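Local coordinates for protein methylmalonate-semialdehyde dehydrogenase (Oceanimonas doudoroffii, PDB 4ZZ7) that probably oxidises methylmalonate semialdehyde with NAD as hydride acceptor and coenzyme A as acyl acceptor, yielding an acyl-CoA thioester, at residues T348-G353 with L371-T376; V292-G297 with V393-T398. All blocks are in the same frame, centred on the assembly; numbering follows the deposited sequence.

Interaction 1. Residues T348-G353 with L371-T376; sequences TIVVDG and LIDHVT
T348 and V351 pair antiparallel with D373 and L371, and since V350 and V351 both face L371 the ladder contains a classic beta bulge. T348 exchanges both backbone bonds with D373 (D373 N to T348 O 2.7 Å), as does V351 with L371. I349 centres an inverse gamma turn between the two pairs.

The T348 and H374 side chains run alongside each other. T348 OG1, anti to the carbonyl carbon (chi1 -46°), meets H374 ND1 at 2.9 Å near the ring plane; a hydroxyl and an imidazole nitrogen suit each other because either can donate. D373 OD2 lies above one face of the H374 ring, out toward its rim, while the carboxylate's main partner is R395. V350 CG2 lies 3.5 Å from D373 CB, and V351 CG2 3.8 Å from L371 CB.

On the other side I349 CD1 reaches I372 CG1 at 3.8 Å, beside helix 329-344. An alanine in place of I372, lacking CG1, CG2 and CD1, would probably open a gap beside I349 CD1 and weaken packing toward A342.

Polar T348, D373 and H374 thus gather at one end of the antiparallel pair; along the rest, apolar V350 and L371 pack on helix 296-308.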
loop_
_atom_site.group_PDB
_atom_site.type_symbol
_atom_site.label_atom_id
_atom_site.label_comp_id
_atom_site.label_asym_id
_atom_site.label_seq_id
_atom_site.Cartn_x
_atom_site.Cartn_y
_atom_site.Cartn_z
ATOM N N THR A 348 22.911 8.974 -44.643
ATOM C CA THR A 348 22.292 10.048 -45.434
ATOM C C THR A 348 21.903 11.251 -44.537
ATOM O O THR A 348 21.107 11.113 -43.595
ATOM C CB THR A 348 21.013 9.542 -46.170
ATOM O OG1 THR A 348 21.252 8.278 -46.808
ATOM C CG2 THR A 348 20.526 10.558 -47.206
ATOM N N ILE A 349 22.464 12.425 -44.822
ATOM C CA ILE A 349 22.139 13.634 -44.060
ATOM C C ILE A 349 20.958 14.328 -44.735
ATOM O O ILE A 349 21.109 15.345 -45.404
ATOM C CB ILE A 349 23.349 14.588 -43.919
ATOM C CG1 ILE A 349 24.539 13.886 -43.241
ATOM C CG2 ILE A 349 22.980 15.846 -43.126
ATOM C CD1 ILE A 349 24.277 13.347 -41.842
ATOM N N VAL A 350 19.770 13.774 -44.506
ATOM C CA VAL A 350 18.520 14.245 -45.136
ATOM C C VAL A 350 18.215 15.711 -44.863
ATOM O O VAL A 350 17.809 16.411 -45.771
ATOM C CB VAL A 350 17.289 13.427 -44.678
ATOM C CG1 VAL A 350 16.009 13.950 -45.327
ATOM C CG2 VAL A 350 17.454 11.955 -45.012
ATOM N N VAL A 351 18.359 16.148 -43.616
ATOM C CA VAL A 351 18.200 17.566 -43.260
ATOM C C VAL A 351 19.436 18.017 -42.496
ATOM O O VAL A 351 19.751 17.440 -41.457
ATOM C CB VAL A 351 16.941 17.823 -42.401
ATOM C CG1 VAL A 351 16.718 19.318 -42.208
ATOM C CG2 VAL A 351 15.706 17.220 -43.048
ATOM N N ASP A 352 20.137 19.030 -43.007
ATOM C CA ASP A 352 21.436 19.430 -42.452
ATOM C C ASP A 352 21.222 20.679 -41.613
ATOM O O ASP A 352 20.686 21.679 -42.101
ATOM C CB ASP A 352 22.448 19.673 -43.577
ATOM C CG ASP A 352 23.878 19.698 -43.102
ATOM O OD1 ASP A 352 24.184 19.664 -41.912
ATOM O OD2 ASP A 352 24.755 19.753 -43.949
ATOM N N GLY A 353 21.621 20.591 -40.349
ATOM C CA GLY A 353 21.606 21.722 -39.445
ATOM C C GLY A 353 22.969 22.009 -38.853
ATOM O O GLY A 353 23.035 22.611 -37.791
ATOM N N LEU A 371 18.210 15.643 -39.545
ATOM C CA LEU A 371 17.682 14.292 -39.747
ATOM C C LEU A 371 18.749 13.475 -40.443
ATOM O O LEU A 371 19.257 13.909 -41.473
ATOM C CB LEU A 371 16.449 14.336 -40.626
ATOM C CG LEU A 371 15.387 13.276 -40.361
ATOM C CD1 LEU A 371 14.284 13.368 -41.396
ATOM C CD2 LEU A 371 15.966 11.880 -40.391
ATOM N N ILE A 372 19.108 12.320 -39.877
ATOM C CA ILE A 372 20.057 11.378 -40.509
ATOM C C ILE A 372 19.270 10.120 -40.883
ATOM O O ILE A 372 18.435 9.683 -40.110
ATOM C CB ILE A 372 21.230 11.033 -39.580
ATOM C CG1 ILE A 372 21.906 12.319 -39.108
ATOM C CG2 ILE A 372 22.235 10.190 -40.328
ATOM C CD1 ILE A 372 23.027 12.127 -38.105
ATOM N N ASP A 373 19.505 9.555 -42.063
ATOM C CA ASP A 373 18.758 8.366 -42.522
ATOM C C ASP A 373 19.775 7.275 -42.858
ATOM O O ASP A 373 20.968 7.555 -43.032
ATOM C CB ASP A 373 17.839 8.732 -43.715
ATOM C CG ASP A 373 16.793 7.626 -44.088
ATOM O OD1 ASP A 373 16.544 6.663 -43.334
ATOM O OD2 ASP A 373 16.204 7.730 -45.183
ATOM N N HIS A 374 19.307 6.025 -42.878
ATOM C CA HIS A 374 20.145 4.837 -43.177
ATOM C C HIS A 374 21.326 4.698 -42.215
ATOM O O HIS A 374 22.471 4.500 -42.642
ATOM C CB HIS A 374 20.640 4.853 -44.633
ATOM C CG HIS A 374 19.541 5.022 -45.630
ATOM N ND1 HIS A 374 19.372 6.180 -46.362
ATOM C CD2 HIS A 374 18.529 4.196 -45.989
ATOM C CE1 HIS A 374 18.312 6.053 -47.142
ATOM N NE2 HIS A 374 17.779 4.862 -46.929
ATOM N N VAL A 375 21.036 4.804 -40.919
ATOM C CA VAL A 375 22.076 4.674 -39.900
ATOM C C VAL A 375 22.107 3.211 -39.518
ATOM O O VAL A 375 21.087 2.513 -39.639
ATOM C CB VAL A 375 21.883 5.598 -38.660
ATOM C CG1 VAL A 375 21.372 6.972 -39.056
ATOM C CG2 VAL A 375 20.952 4.985 -37.645
ATOM N N THR A 376 23.271 2.759 -39.062
ATOM C CA THR A 376 23.471 1.341 -38.748
ATOM C C THR A 376 24.051 1.157 -37.343
ATOM O O THR A 376 24.675 2.084 -36.817
ATOM C CB THR A 376 24.370 0.632 -39.801
ATOM O OG1 THR A 376 25.655 1.274 -39.886
ATOM C CG2 THR A 376 23.686 0.606 -41.185
#

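Interaction 2. Residues V292-G297 with V393-T398; sequences VGDAAG and VVRVAT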
loop_
_atom_site.group_PDB
_atom_site.type_symbol
_atom_site.label_atom_id
_atom_site.label_comp_id
_atom_site.label_asym_id
_atom_site.label_seq_id
_atom_site.Cartn_x
_atom_site.Cartn_y
_atom_site.Cartn_z
ATOM N N VAL A 292 10.126 -0.063 -38.988
ATOM C CA VAL A 292 10.004 -1.483 -39.339
ATOM C C VAL A 292 9.320 -1.582 -40.713
ATOM O O VAL A 292 8.117 -1.348 -40.855
ATOM C CB VAL A 292 9.355 -2.362 -38.212
ATOM C CG1 VAL A 292 8.264 -1.630 -37.470
ATOM C CG2 VAL A 292 8.823 -3.685 -38.751
ATOM N N GLY A 293 10.123 -1.933 -41.717
ATOM C CA GLY A 293 9.717 -1.905 -43.120
ATOM C C GLY A 293 9.986 -0.543 -43.715
ATOM O O GLY A 293 10.343 0.398 -42.992
ATOM N N ASP A 294 9.806 -0.429 -45.030
ATOM C CA ASP A 294 9.973 0.861 -45.690
ATOM C C ASP A 294 9.356 0.936 -47.071
ATOM O O ASP A 294 10.083 0.753 -48.052
ATOM C CB ASP A 294 11.476 1.228 -45.764
ATOM C CG ASP A 294 12.395 0.074 -46.250
ATOM O OD1 ASP A 294 11.897 -0.924 -46.785
ATOM O OD2 ASP A 294 13.631 0.184 -46.112
ATOM N N ALA A 295 8.053 1.197 -47.234
ATOM C CA ALA A 295 7.005 1.344 -46.225
ATOM C C ALA A 295 7.247 2.484 -45.244
ATOM O O ALA A 295 7.525 3.605 -45.656
ATOM C CB ALA A 295 6.717 0.001 -45.548
ATOM N N ALA A 296 7.172 2.195 -43.952
ATOM C CA ALA A 296 7.148 3.203 -42.894
ATOM C C ALA A 296 8.416 4.051 -42.794
ATOM O O ALA A 296 8.347 5.216 -42.418
ATOM C CB ALA A 296 6.892 2.513 -41.563
ATOM N N GLY A 297 9.569 3.453 -43.083
ATOM C CA GLY A 297 10.806 4.204 -43.194
ATOM C C GLY A 297 10.646 5.399 -44.114
ATOM O O GLY A 297 10.912 6.534 -43.705
ATOM N N VAL A 393 17.338 7.626 -38.024
ATOM C CA VAL A 393 16.305 6.620 -38.372
ATOM C C VAL A 393 16.946 5.359 -38.936
ATOM O O VAL A 393 17.637 5.409 -39.944
ATOM C CB VAL A 393 15.191 7.173 -39.292
ATOM C CG1 VAL A 393 15.739 8.251 -40.179
ATOM C CG2 VAL A 393 14.524 6.093 -40.130
ATOM N N VAL A 394 16.726 4.254 -38.231
ATOM C CA VAL A 394 17.183 2.947 -38.629
ATOM C C VAL A 394 16.006 2.237 -39.282
ATOM O O VAL A 394 14.851 2.433 -38.898
ATOM C CB VAL A 394 17.655 2.115 -37.412
ATOM C CG1 VAL A 394 18.058 0.692 -37.818
ATOM C CG2 VAL A 394 18.818 2.802 -36.707
ATOM N N ARG A 395 16.325 1.406 -40.271
ATOM C CA ARG A 395 15.350 0.579 -40.957
ATOM C C ARG A 395 15.634 -0.875 -40.578
ATOM O O ARG A 395 16.791 -1.272 -40.465
ATOM C CB ARG A 395 15.426 0.842 -42.467
ATOM C CG ARG A 395 14.990 2.265 -42.847
ATOM C CD ARG A 395 15.698 2.822 -44.080
ATOM N NE ARG A 395 15.265 4.186 -44.403
ATOM C CZ ARG A 395 14.132 4.501 -45.036
ATOM N NH1 ARG A 395 13.831 5.774 -45.284
ATOM N NH2 ARG A 395 13.299 3.564 -45.434
ATOM N N VAL A 396 14.578 -1.631 -40.300
ATOM C CA VAL A 396 14.663 -3.065 -40.002
ATOM C C VAL A 396 13.463 -3.816 -40.628
ATOM O O VAL A 396 12.445 -3.230 -41.023
ATOM C CB VAL A 396 14.738 -3.401 -38.473
ATOM C CG1 VAL A 396 15.975 -2.823 -37.805
ATOM C CG2 VAL A 396 13.498 -2.929 -37.738
ATOM N N ALA A 397 13.599 -5.133 -40.689
ATOM C CA ALA A 397 12.632 -5.978 -41.364
ATOM C C ALA A 397 11.378 -6.127 -40.513
ATOM O O ALA A 397 10.277 -5.882 -40.979
ATOM C CB ALA A 397 13.248 -7.341 -41.654
ATOM N N THR A 398 11.574 -6.517 -39.256
ATOM C CA THR A 398 10.477 -6.925 -38.374
ATOM C C THR A 398 10.552 -6.292 -36.988
ATOM O O THR A 398 11.583 -5.759 -36.585
ATOM C CB THR A 398 10.413 -8.467 -38.233
ATOM O OG1 THR A 398 9.415 -8.816 -37.284
ATOM C CG2 THR A 398 11.709 -9.060 -37.743
#
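R395 reaches back from its strand to the loop and helix start at D294 and G297. Along its chain chi2 (149°) places CD short of fully anti, chi3 carries NE on straight, and a turn at chi4 (-79°) swings CZ toward the first turn of helix 296-308. There G297 CA lies over one face of the group, 3.8 Å from R395 CZ, and glycine suits the place because a side chain on it would point at the guanidinium. D294 crosses R395 at about a right angle, with CB at the guanidinium edge; its OD2 is 3.5 Å from R395 NH2, a weak, long salt bridge. D298 is the stronger partner of NH2 and D373 takes NE, so the charge is probably spread over three aspartates, D294 the weakest.

V396 makes the backbone link. Its O accepts G293 N at 2.7 Å, and V292 CA approaches the same oxygen in a CA-H...O contact of 3.4 Å. G293 has a positive phi (88°), easy for glycine, as the chain leaves the strand. V396 CG2 faces V292 CB at 4.2 Å, one beta-branched residue against another across parallel strands, and the same valine packs on helix 399-408.

Further on, V292 CG2 lies 3.5 Å from A397 O and touches the backbone of T398, the N-cap of helix 399-408.

Two neighbouring parallel strands, 286-292 and 390-396, therefore end together, each passing through a short turn into a helix: the repeated strand-to-helix junction of an alpha/beta sheet, as in the catalytic domain of aldehyde dehydrogenases.

The chain first supplies 292-297, where strand 286-292 gives way to helix 296-308, and only about a hundred residues later returns with 393-398 to close interaction 2. Within that long excursion, 348-353 follows helix 329-344 and meets 371-376 after a loop of 17 residues, so the shorter loop of interaction 1 lies wholly inside the longer one and the two do not cross. They join where strands 370-373 and 390-396 run side by side: I372 O and V393 N probably share a hydrogen bond, and D373 OD1 forms a salt bridge with R395 NE at 3.0 Å. Together they tie the antiparallel strand pair to the parallel strands of one sheet.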